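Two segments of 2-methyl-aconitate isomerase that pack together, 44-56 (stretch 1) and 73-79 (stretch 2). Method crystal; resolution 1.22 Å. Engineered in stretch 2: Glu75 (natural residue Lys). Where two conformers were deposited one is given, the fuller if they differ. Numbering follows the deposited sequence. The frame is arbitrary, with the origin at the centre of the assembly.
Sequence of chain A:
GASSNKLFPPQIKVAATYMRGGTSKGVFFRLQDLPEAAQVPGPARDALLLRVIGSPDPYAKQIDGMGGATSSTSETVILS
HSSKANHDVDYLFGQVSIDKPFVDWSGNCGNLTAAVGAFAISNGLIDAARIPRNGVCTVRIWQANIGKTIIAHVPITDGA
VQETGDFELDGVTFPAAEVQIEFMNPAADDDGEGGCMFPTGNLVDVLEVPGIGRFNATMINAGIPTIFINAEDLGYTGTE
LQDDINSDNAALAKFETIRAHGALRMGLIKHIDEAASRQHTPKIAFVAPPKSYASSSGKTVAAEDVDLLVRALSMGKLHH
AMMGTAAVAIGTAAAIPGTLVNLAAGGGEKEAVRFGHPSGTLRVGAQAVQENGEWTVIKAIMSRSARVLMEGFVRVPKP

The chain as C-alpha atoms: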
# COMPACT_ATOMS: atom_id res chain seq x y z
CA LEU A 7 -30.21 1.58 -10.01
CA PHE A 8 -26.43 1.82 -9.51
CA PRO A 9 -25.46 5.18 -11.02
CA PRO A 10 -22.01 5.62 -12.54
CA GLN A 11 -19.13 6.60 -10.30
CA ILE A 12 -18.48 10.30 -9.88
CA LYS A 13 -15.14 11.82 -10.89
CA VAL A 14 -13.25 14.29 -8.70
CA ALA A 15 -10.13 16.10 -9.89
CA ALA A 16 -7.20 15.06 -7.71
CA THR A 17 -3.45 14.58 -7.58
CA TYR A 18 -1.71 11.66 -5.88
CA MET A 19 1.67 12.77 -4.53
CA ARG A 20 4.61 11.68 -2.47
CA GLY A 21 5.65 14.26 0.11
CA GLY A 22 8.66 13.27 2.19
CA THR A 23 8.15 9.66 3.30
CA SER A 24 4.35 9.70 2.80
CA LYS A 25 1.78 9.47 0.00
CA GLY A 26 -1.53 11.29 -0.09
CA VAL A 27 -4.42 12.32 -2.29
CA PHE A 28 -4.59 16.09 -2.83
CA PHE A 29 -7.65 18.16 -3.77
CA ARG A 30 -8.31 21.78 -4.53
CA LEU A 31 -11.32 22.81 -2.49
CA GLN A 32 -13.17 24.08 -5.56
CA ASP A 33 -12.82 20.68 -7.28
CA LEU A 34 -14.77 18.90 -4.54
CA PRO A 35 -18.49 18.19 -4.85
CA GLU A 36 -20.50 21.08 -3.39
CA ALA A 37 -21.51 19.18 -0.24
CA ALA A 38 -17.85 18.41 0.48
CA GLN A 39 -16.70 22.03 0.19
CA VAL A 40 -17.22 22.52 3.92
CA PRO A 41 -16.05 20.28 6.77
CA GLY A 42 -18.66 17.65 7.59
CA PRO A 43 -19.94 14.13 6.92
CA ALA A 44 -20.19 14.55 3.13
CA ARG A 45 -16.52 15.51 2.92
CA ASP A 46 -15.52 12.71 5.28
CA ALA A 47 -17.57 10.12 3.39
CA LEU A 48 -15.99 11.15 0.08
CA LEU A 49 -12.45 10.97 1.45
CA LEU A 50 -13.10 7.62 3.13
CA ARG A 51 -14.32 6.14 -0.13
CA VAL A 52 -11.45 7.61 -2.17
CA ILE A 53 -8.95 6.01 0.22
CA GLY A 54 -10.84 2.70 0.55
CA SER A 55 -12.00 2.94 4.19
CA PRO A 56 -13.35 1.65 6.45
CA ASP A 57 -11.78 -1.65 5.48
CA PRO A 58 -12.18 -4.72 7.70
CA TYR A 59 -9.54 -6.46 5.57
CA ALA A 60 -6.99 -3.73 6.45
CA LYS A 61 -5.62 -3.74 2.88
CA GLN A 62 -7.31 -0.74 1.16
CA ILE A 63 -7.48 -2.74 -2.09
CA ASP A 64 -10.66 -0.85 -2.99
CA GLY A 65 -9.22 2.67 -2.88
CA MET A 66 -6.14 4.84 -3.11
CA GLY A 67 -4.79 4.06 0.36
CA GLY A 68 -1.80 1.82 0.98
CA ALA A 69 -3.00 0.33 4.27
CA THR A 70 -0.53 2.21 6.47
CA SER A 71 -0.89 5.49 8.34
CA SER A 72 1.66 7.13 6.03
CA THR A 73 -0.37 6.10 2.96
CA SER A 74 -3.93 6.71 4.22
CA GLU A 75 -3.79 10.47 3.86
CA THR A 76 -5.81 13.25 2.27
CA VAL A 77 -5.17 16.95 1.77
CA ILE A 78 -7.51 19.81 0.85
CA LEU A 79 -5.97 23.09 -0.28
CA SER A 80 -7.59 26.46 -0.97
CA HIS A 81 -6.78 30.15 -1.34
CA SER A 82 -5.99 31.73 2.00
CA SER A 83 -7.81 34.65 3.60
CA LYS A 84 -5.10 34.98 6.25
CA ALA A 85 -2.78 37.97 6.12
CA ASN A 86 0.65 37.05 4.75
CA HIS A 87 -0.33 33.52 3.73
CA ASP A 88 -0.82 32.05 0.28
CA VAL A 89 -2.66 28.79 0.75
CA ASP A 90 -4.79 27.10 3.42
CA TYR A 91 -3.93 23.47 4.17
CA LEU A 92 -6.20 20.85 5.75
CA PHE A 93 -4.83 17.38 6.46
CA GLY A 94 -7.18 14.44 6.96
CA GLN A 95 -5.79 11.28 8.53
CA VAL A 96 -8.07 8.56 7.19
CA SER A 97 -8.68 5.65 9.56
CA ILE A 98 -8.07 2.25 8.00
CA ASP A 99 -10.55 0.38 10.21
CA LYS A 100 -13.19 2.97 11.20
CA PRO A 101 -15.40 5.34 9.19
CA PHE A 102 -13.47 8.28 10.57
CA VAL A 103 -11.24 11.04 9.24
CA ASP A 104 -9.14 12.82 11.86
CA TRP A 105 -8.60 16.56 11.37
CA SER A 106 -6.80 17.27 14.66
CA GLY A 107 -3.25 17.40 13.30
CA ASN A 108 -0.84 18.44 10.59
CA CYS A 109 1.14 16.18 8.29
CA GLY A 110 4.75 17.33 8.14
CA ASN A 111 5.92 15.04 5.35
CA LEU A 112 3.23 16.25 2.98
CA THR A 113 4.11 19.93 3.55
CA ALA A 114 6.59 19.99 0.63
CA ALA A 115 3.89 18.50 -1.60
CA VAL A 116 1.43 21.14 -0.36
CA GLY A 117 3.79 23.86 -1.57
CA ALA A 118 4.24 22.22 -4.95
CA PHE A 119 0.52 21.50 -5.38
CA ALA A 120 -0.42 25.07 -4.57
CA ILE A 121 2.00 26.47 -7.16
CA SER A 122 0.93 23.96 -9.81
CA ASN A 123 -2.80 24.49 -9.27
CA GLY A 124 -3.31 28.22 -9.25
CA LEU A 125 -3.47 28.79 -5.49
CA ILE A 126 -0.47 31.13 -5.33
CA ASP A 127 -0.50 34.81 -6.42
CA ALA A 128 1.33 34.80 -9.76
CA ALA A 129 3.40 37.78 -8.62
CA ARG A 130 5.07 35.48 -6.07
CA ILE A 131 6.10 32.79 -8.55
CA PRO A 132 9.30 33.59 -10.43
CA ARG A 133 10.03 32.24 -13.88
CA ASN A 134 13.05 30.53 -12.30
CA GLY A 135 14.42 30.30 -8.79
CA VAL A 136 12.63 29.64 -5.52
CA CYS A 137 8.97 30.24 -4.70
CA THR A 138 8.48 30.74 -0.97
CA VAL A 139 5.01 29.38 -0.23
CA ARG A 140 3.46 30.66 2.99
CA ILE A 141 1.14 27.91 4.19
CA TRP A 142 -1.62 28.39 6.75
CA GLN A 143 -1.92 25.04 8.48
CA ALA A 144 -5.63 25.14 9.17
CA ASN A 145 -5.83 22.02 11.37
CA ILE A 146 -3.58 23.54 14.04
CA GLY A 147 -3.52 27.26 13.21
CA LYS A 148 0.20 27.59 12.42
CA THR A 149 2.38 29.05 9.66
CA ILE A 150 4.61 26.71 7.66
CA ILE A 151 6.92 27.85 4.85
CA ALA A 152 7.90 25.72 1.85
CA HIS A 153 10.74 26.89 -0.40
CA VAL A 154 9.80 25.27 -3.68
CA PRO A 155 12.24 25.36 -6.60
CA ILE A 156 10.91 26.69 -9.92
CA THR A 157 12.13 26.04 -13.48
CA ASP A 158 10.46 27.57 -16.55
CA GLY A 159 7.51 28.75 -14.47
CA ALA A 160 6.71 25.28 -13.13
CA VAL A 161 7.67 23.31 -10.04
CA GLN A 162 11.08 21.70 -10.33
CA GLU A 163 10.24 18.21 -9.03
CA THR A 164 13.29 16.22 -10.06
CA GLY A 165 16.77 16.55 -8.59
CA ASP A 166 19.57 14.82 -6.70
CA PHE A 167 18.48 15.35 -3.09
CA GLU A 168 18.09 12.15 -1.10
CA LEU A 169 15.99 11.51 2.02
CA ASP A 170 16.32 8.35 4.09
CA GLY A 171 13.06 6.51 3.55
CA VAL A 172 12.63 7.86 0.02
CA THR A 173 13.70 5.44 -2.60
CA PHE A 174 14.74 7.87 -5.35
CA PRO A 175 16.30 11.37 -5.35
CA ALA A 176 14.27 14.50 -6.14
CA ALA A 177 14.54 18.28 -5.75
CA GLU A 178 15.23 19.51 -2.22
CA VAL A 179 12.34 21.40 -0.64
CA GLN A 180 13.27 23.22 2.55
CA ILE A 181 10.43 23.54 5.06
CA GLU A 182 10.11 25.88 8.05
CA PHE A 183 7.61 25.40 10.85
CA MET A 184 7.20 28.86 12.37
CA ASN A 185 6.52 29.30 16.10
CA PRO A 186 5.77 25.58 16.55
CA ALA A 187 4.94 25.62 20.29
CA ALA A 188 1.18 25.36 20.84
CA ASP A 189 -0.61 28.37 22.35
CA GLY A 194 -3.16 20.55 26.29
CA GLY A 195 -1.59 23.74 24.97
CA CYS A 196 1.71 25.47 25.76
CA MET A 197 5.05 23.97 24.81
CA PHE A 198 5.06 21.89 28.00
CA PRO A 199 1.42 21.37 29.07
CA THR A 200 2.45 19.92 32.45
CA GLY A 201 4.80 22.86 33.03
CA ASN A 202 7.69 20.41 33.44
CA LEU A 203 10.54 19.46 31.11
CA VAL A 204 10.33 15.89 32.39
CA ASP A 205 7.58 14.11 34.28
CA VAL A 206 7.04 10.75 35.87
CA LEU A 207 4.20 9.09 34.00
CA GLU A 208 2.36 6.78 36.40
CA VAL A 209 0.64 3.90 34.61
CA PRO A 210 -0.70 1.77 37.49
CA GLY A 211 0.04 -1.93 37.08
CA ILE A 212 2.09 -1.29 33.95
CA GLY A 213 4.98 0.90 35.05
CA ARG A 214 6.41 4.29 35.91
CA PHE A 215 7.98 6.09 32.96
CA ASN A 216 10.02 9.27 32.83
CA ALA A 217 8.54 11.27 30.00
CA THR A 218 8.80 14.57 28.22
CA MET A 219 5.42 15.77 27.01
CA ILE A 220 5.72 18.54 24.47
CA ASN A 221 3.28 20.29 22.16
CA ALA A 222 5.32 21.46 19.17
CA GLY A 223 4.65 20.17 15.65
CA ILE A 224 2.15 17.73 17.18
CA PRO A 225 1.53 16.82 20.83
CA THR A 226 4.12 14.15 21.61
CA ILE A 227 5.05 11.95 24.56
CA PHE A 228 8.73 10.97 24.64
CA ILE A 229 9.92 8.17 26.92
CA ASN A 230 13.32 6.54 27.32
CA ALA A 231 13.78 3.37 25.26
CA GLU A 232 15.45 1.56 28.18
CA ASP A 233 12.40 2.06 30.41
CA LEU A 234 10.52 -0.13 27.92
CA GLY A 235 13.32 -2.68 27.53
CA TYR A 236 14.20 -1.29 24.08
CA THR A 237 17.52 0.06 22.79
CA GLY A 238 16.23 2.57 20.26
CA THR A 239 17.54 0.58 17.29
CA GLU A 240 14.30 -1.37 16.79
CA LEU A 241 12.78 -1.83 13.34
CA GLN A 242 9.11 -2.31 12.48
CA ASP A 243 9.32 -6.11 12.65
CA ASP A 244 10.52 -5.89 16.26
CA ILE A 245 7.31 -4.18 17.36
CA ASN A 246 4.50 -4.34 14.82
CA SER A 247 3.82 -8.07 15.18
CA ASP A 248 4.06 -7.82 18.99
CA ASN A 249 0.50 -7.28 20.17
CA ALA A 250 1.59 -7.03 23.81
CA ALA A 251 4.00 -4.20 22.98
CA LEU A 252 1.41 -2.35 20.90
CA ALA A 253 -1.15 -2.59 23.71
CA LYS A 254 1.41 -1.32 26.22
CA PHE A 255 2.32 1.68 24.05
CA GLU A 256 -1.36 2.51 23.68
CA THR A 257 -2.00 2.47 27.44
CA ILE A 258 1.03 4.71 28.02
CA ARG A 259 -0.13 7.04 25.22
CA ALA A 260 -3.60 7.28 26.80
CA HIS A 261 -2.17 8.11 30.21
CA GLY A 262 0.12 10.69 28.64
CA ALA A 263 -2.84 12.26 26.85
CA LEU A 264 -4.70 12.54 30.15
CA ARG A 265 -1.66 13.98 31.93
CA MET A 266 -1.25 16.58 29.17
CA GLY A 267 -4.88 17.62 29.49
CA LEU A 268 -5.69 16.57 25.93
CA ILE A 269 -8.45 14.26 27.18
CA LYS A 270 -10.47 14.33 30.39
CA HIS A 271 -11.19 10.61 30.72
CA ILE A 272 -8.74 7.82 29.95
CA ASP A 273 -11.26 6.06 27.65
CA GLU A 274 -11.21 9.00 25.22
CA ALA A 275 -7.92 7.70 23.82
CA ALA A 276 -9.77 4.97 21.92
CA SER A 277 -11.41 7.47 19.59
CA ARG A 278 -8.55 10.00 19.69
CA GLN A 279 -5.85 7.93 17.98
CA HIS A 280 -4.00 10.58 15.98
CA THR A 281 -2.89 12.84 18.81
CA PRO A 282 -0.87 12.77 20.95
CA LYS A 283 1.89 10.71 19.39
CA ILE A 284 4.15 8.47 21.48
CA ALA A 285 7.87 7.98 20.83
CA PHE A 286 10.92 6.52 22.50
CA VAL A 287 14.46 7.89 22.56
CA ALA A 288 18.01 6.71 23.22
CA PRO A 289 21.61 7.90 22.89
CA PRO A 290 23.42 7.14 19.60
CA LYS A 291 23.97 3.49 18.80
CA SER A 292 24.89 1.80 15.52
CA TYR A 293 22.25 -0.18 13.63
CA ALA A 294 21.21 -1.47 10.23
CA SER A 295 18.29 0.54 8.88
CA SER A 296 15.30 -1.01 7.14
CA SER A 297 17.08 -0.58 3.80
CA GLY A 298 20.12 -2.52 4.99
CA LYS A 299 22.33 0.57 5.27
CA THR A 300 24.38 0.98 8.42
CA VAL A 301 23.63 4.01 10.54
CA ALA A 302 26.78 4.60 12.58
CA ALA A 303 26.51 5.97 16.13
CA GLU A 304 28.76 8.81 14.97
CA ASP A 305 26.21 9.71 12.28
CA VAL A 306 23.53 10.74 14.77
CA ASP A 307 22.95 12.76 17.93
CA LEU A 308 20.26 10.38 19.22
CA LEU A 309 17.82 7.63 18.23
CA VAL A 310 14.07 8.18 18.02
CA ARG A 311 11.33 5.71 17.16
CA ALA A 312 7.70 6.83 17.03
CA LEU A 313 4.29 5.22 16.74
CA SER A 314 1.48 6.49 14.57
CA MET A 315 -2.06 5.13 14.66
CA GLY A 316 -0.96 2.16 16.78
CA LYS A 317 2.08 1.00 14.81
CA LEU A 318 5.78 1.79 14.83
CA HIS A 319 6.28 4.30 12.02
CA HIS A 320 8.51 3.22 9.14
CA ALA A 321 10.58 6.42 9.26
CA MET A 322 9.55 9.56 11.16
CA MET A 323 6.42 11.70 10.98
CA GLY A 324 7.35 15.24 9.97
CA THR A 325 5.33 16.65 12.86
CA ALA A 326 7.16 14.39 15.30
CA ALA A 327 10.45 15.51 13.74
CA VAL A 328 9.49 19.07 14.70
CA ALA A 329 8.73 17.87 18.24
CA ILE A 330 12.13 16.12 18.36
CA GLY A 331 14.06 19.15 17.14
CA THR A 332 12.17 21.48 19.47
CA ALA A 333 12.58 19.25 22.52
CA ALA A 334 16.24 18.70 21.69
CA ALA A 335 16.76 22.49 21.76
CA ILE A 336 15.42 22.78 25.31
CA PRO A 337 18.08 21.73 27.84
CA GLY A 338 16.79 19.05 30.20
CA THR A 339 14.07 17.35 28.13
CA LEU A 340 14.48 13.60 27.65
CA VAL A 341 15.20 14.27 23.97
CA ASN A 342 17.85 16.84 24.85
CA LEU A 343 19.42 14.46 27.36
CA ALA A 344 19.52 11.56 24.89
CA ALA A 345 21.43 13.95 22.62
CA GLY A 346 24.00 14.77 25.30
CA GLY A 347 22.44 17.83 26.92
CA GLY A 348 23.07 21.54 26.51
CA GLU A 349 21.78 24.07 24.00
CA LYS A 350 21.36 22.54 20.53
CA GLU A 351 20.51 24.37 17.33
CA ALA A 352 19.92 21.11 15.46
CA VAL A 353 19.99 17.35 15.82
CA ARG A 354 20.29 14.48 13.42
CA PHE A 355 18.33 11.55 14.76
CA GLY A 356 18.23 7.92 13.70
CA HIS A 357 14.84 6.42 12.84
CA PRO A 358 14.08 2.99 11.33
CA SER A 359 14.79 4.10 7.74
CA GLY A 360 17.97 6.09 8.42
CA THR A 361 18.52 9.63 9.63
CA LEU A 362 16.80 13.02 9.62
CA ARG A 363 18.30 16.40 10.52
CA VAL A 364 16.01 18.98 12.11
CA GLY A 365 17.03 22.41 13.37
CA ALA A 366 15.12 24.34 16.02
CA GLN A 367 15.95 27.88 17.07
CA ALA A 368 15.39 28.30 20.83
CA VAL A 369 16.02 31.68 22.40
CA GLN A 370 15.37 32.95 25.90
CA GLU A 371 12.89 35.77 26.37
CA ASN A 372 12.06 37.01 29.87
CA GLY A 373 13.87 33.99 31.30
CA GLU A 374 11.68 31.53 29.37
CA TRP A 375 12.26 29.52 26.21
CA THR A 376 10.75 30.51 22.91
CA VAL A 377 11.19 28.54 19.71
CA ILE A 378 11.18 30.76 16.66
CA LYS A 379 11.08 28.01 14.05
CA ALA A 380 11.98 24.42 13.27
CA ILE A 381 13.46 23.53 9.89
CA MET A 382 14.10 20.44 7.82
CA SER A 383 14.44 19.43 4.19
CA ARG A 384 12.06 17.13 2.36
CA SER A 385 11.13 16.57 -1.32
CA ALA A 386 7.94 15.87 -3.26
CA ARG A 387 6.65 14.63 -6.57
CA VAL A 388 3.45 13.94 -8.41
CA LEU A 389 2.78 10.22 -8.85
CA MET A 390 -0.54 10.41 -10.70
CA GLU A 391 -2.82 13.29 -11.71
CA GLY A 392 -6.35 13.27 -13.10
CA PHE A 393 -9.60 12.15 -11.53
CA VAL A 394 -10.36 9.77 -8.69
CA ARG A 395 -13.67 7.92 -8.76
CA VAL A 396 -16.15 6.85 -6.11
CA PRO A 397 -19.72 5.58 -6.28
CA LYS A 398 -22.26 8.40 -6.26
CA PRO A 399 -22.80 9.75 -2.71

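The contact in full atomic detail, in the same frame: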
# COMPACT_ATOMS: atom_id res chain seq x y z
N ALA A 44 -20.29 14.79 4.57
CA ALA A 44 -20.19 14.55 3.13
C ALA A 44 -18.73 14.54 2.70
O ALA A 44 -18.31 13.65 1.95
CB ALA A 44 -20.96 15.60 2.36
N ARG A 45 -17.95 15.50 3.19
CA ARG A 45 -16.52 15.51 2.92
C ARG A 45 -15.86 14.24 3.44
O ARG A 45 -15.09 13.59 2.73
CB ARG A 45 -15.89 16.74 3.57
CG ARG A 45 -14.37 16.72 3.50
CD ARG A 45 -13.76 17.97 4.10
NE ARG A 45 -14.07 19.14 3.27
CZ ARG A 45 -13.68 20.38 3.55
NH1 ARG A 45 -14.01 21.36 2.72
NH2 ARG A 45 -12.97 20.64 4.64
N ASP A 46 -16.15 13.87 4.69
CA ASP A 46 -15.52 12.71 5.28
C ASP A 46 -15.87 11.44 4.52
O ASP A 46 -15.01 10.61 4.27
CB ASP A 46 -15.90 12.55 6.76
CG ASP A 46 -15.31 13.61 7.65
OD1 ASP A 46 -14.44 14.38 7.20
OD2 ASP A 46 -15.71 13.67 8.84
N ALA A 47 -17.13 11.30 4.13
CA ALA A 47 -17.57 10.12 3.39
C ALA A 47 -16.85 10.00 2.05
O ALA A 47 -16.47 8.90 1.63
CB ALA A 47 -19.07 10.13 3.18
N LEU A 48 -16.68 11.13 1.36
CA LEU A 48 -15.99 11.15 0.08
C LEU A 48 -14.54 10.69 0.26
O LEU A 48 -14.06 9.82 -0.46
CB LEU A 48 -16.01 12.55 -0.52
CG LEU A 48 -15.14 12.74 -1.76
CD1 LEU A 48 -15.62 11.85 -2.89
CD2 LEU A 48 -15.16 14.20 -2.18
N LEU A 49 -13.86 11.27 1.25
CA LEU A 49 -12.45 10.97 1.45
C LEU A 49 -12.26 9.52 1.88
O LEU A 49 -11.32 8.85 1.45
CB LEU A 49 -11.85 11.92 2.48
CG LEU A 49 -11.85 13.39 2.03
CD1 LEU A 49 -11.30 14.29 3.10
CD2 LEU A 49 -11.05 13.54 0.78
N LEU A 50 -13.14 9.02 2.75
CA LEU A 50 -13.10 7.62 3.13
C LEU A 50 -13.19 6.71 1.91
O LEU A 50 -12.40 5.76 1.77
CB LEU A 50 -14.23 7.30 4.11
CG LEU A 50 -14.00 7.76 5.56
CD1 LEU A 50 -15.34 7.85 6.29
CD2 LEU A 50 -13.07 6.82 6.29
N ARG A 51 -14.12 6.99 1.02
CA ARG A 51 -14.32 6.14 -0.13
C ARG A 51 -13.16 6.25 -1.13
O ARG A 51 -12.78 5.27 -1.74
CB ARG A 51 -15.65 6.46 -0.80
CG ARG A 51 -16.12 5.40 -1.76
CD ARG A 51 -16.35 4.07 -1.05
NE ARG A 51 -16.58 3.02 -2.03
CZ ARG A 51 -15.61 2.38 -2.67
NH1 ARG A 51 -14.34 2.68 -2.42
NH2 ARG A 51 -15.91 1.44 -3.55
N VAL A 52 -12.61 7.45 -1.29
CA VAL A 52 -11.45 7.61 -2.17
C VAL A 52 -10.30 6.73 -1.68
O VAL A 52 -9.63 6.06 -2.47
CB VAL A 52 -10.99 9.08 -2.26
CG1 VAL A 52 -9.63 9.18 -2.93
CG2 VAL A 52 -12.04 9.92 -3.00
N ILE A 53 -10.06 6.74 -0.37
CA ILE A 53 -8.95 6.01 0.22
C ILE A 53 -9.20 4.49 0.33
O ILE A 53 -8.27 3.70 0.29
CB ILE A 53 -8.60 6.65 1.58
CG1 ILE A 53 -7.93 8.01 1.37
CG2 ILE A 53 -7.75 5.74 2.45
CD1 ILE A 53 -6.54 7.94 0.74
N GLY A 54 -10.47 4.10 0.47
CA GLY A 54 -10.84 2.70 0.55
C GLY A 54 -11.19 2.24 1.96
O GLY A 54 -11.05 1.06 2.29
N SER A 55 -11.65 3.18 2.78
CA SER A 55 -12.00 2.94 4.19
C SER A 55 -13.49 3.13 4.43
O SER A 55 -14.16 3.80 3.64
CB SER A 55 -11.23 3.92 5.07
OG SER A 55 -9.86 3.60 5.11
N PRO A 56 -14.02 2.57 5.52
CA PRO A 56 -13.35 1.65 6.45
C PRO A 56 -13.18 0.29 5.80
O PRO A 56 -14.04 -0.14 5.02
CB PRO A 56 -14.34 1.56 7.62
CG PRO A 56 -15.66 1.78 7.01
CD PRO A 56 -15.44 2.76 5.88
N THR A 73 0.24 6.19 4.29
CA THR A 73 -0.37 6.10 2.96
C THR A 73 -1.89 6.09 3.02
O THR A 73 -2.54 5.61 2.09
CB THR A 73 0.09 4.85 2.18
OG1 THR A 73 -0.31 3.66 2.89
CG2 THR A 73 1.60 4.83 2.00
N SER A 74 -2.47 6.61 4.10
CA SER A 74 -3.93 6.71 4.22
C SER A 74 -4.23 8.16 4.59
O SER A 74 -4.67 8.47 5.70
CB SER A 74 -4.45 5.72 5.26
OG SER A 74 -5.87 5.61 5.24
N GLU A 75 -3.96 9.04 3.62
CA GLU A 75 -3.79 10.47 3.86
C GLU A 75 -4.47 11.27 2.77
O GLU A 75 -4.35 10.95 1.58
CB GLU A 75 -2.30 10.84 3.92
CG GLU A 75 -1.57 10.20 5.09
CD GLU A 75 -0.21 10.79 5.39
OE1 GLU A 75 0.33 11.58 4.59
OE2 GLU A 75 0.34 10.48 6.46
N THR A 76 -5.16 12.34 3.19
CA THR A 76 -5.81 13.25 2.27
C THR A 76 -5.49 14.69 2.62
O THR A 76 -5.23 15.02 3.79
CB THR A 76 -7.33 13.05 2.26
OG1 THR A 76 -7.86 13.29 3.57
CG2 THR A 76 -7.67 11.63 1.80
N VAL A 77 -5.52 15.55 1.61
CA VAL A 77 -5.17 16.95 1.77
C VAL A 77 -6.15 17.79 0.95
O VAL A 77 -6.43 17.48 -0.21
CB VAL A 77 -3.74 17.22 1.27
CG1 VAL A 77 -3.43 18.71 1.25
CG2 VAL A 77 -2.72 16.46 2.11
N ILE A 78 -6.68 18.85 1.56
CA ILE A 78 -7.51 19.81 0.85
C ILE A 78 -6.86 21.18 0.95
O ILE A 78 -6.58 21.67 2.05
CB ILE A 78 -8.94 19.86 1.43
CG1 ILE A 78 -9.63 18.51 1.25
CG2 ILE A 78 -9.76 20.97 0.77
CD1 ILE A 78 -10.92 18.38 2.03
N LEU A 79 -6.62 21.79 -0.21
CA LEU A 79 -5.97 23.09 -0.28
C LEU A 79 -6.90 24.12 -0.90
O LEU A 79 -7.70 23.79 -1.78
CB LEU A 79 -4.69 23.00 -1.11
CG LEU A 79 -3.69 21.96 -0.60
CD1 LEU A 79 -2.40 21.93 -1.42
CD2 LEU A 79 -3.36 22.19 0.86

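No hydrogen bond or salt bridge joins these two stretches; a helix, 44-53, lies against a strand, 75-79, and the contact is made by packing alone. Their axes come within 9.3 Å and run at 135°, and together the stretches bury 350 Å². The helix contributes a ridge spaced by four residues, Arg45, Leu49 and Ile53, whose CA-to-CB bonds all point toward the strand. The strand answers with alternate residues, Thr76 and Ile78, while Glu75 and Val77 point away. Because the two segments run in roughly opposing directions, Ile53 sits near Ser74 and Arg45 near Ile78.

Of the helix residues, Ile53 has the most area covered by the other stretch. With chi1 and chi2 both m, it puts CG1 3.7 Å from Thr76 CG2 and CD1 3.8 Å from the backbone O of Glu75, while CG2 lies 3.4 Å from Ser74 OG. A beta-branched side chain suits this spot, since CG2 meets Ser74, just before the strand, while the CG1-CD1 branch meets Glu75 O and Thr76 CG2. The approach of Ser74, in t, to Ile53 is plain packing because CG2 is a methyl, and a small residue fits the close passage; the Ser74 hydroxyl is hydrogen-bonded elsewhere in the structure. Glu75 is an engineered residue; its CA-to-CB bond points away, the side chain comes no nearer than 6.0 Å, from Glu75 CB to Ile53 CD1, and its part in the contact is made by its backbone.

Thr76 uses the p rotamer, which places OG1 and CG2 at different points along the helix: OG1 is 3.6 Å from Leu49 CD1, and CG2 faces Ile53. Its hydroxyl is also hydrogen-bonded elsewhere, so the buried polar atom is paid for while the methyl joins the apolar layer. Leu49 adopts the common m, t form, bringing CD1 within reach of both Thr76 and Ile78; the same methyl lies 4.2 Å from Ile78 CD1.

Ile78 is likewise in m, t, which carries its CD1 out to the helix. There it covers one face of the Arg45 guanidinium, with CD1 3.5 Å from Arg45 NE. Arg45 is t at chi1 and chi2, then turns at chi3 to m: the extended aliphatic part spans the distance from the helix, and the bend brings the planar group beside the methyl. A flat guanidinium can accept an apolar atom on its face while its edge makes polar bonds, and here NE and NH1 are hydrogen-bonded elsewhere in the structure.

The helix ends at Ile53, and Gly54 follows it with positive phi; a CB there would be jammed against the preceding carbonyl O. That backbone geometry, rather than any contact with the strand, calls for glycine.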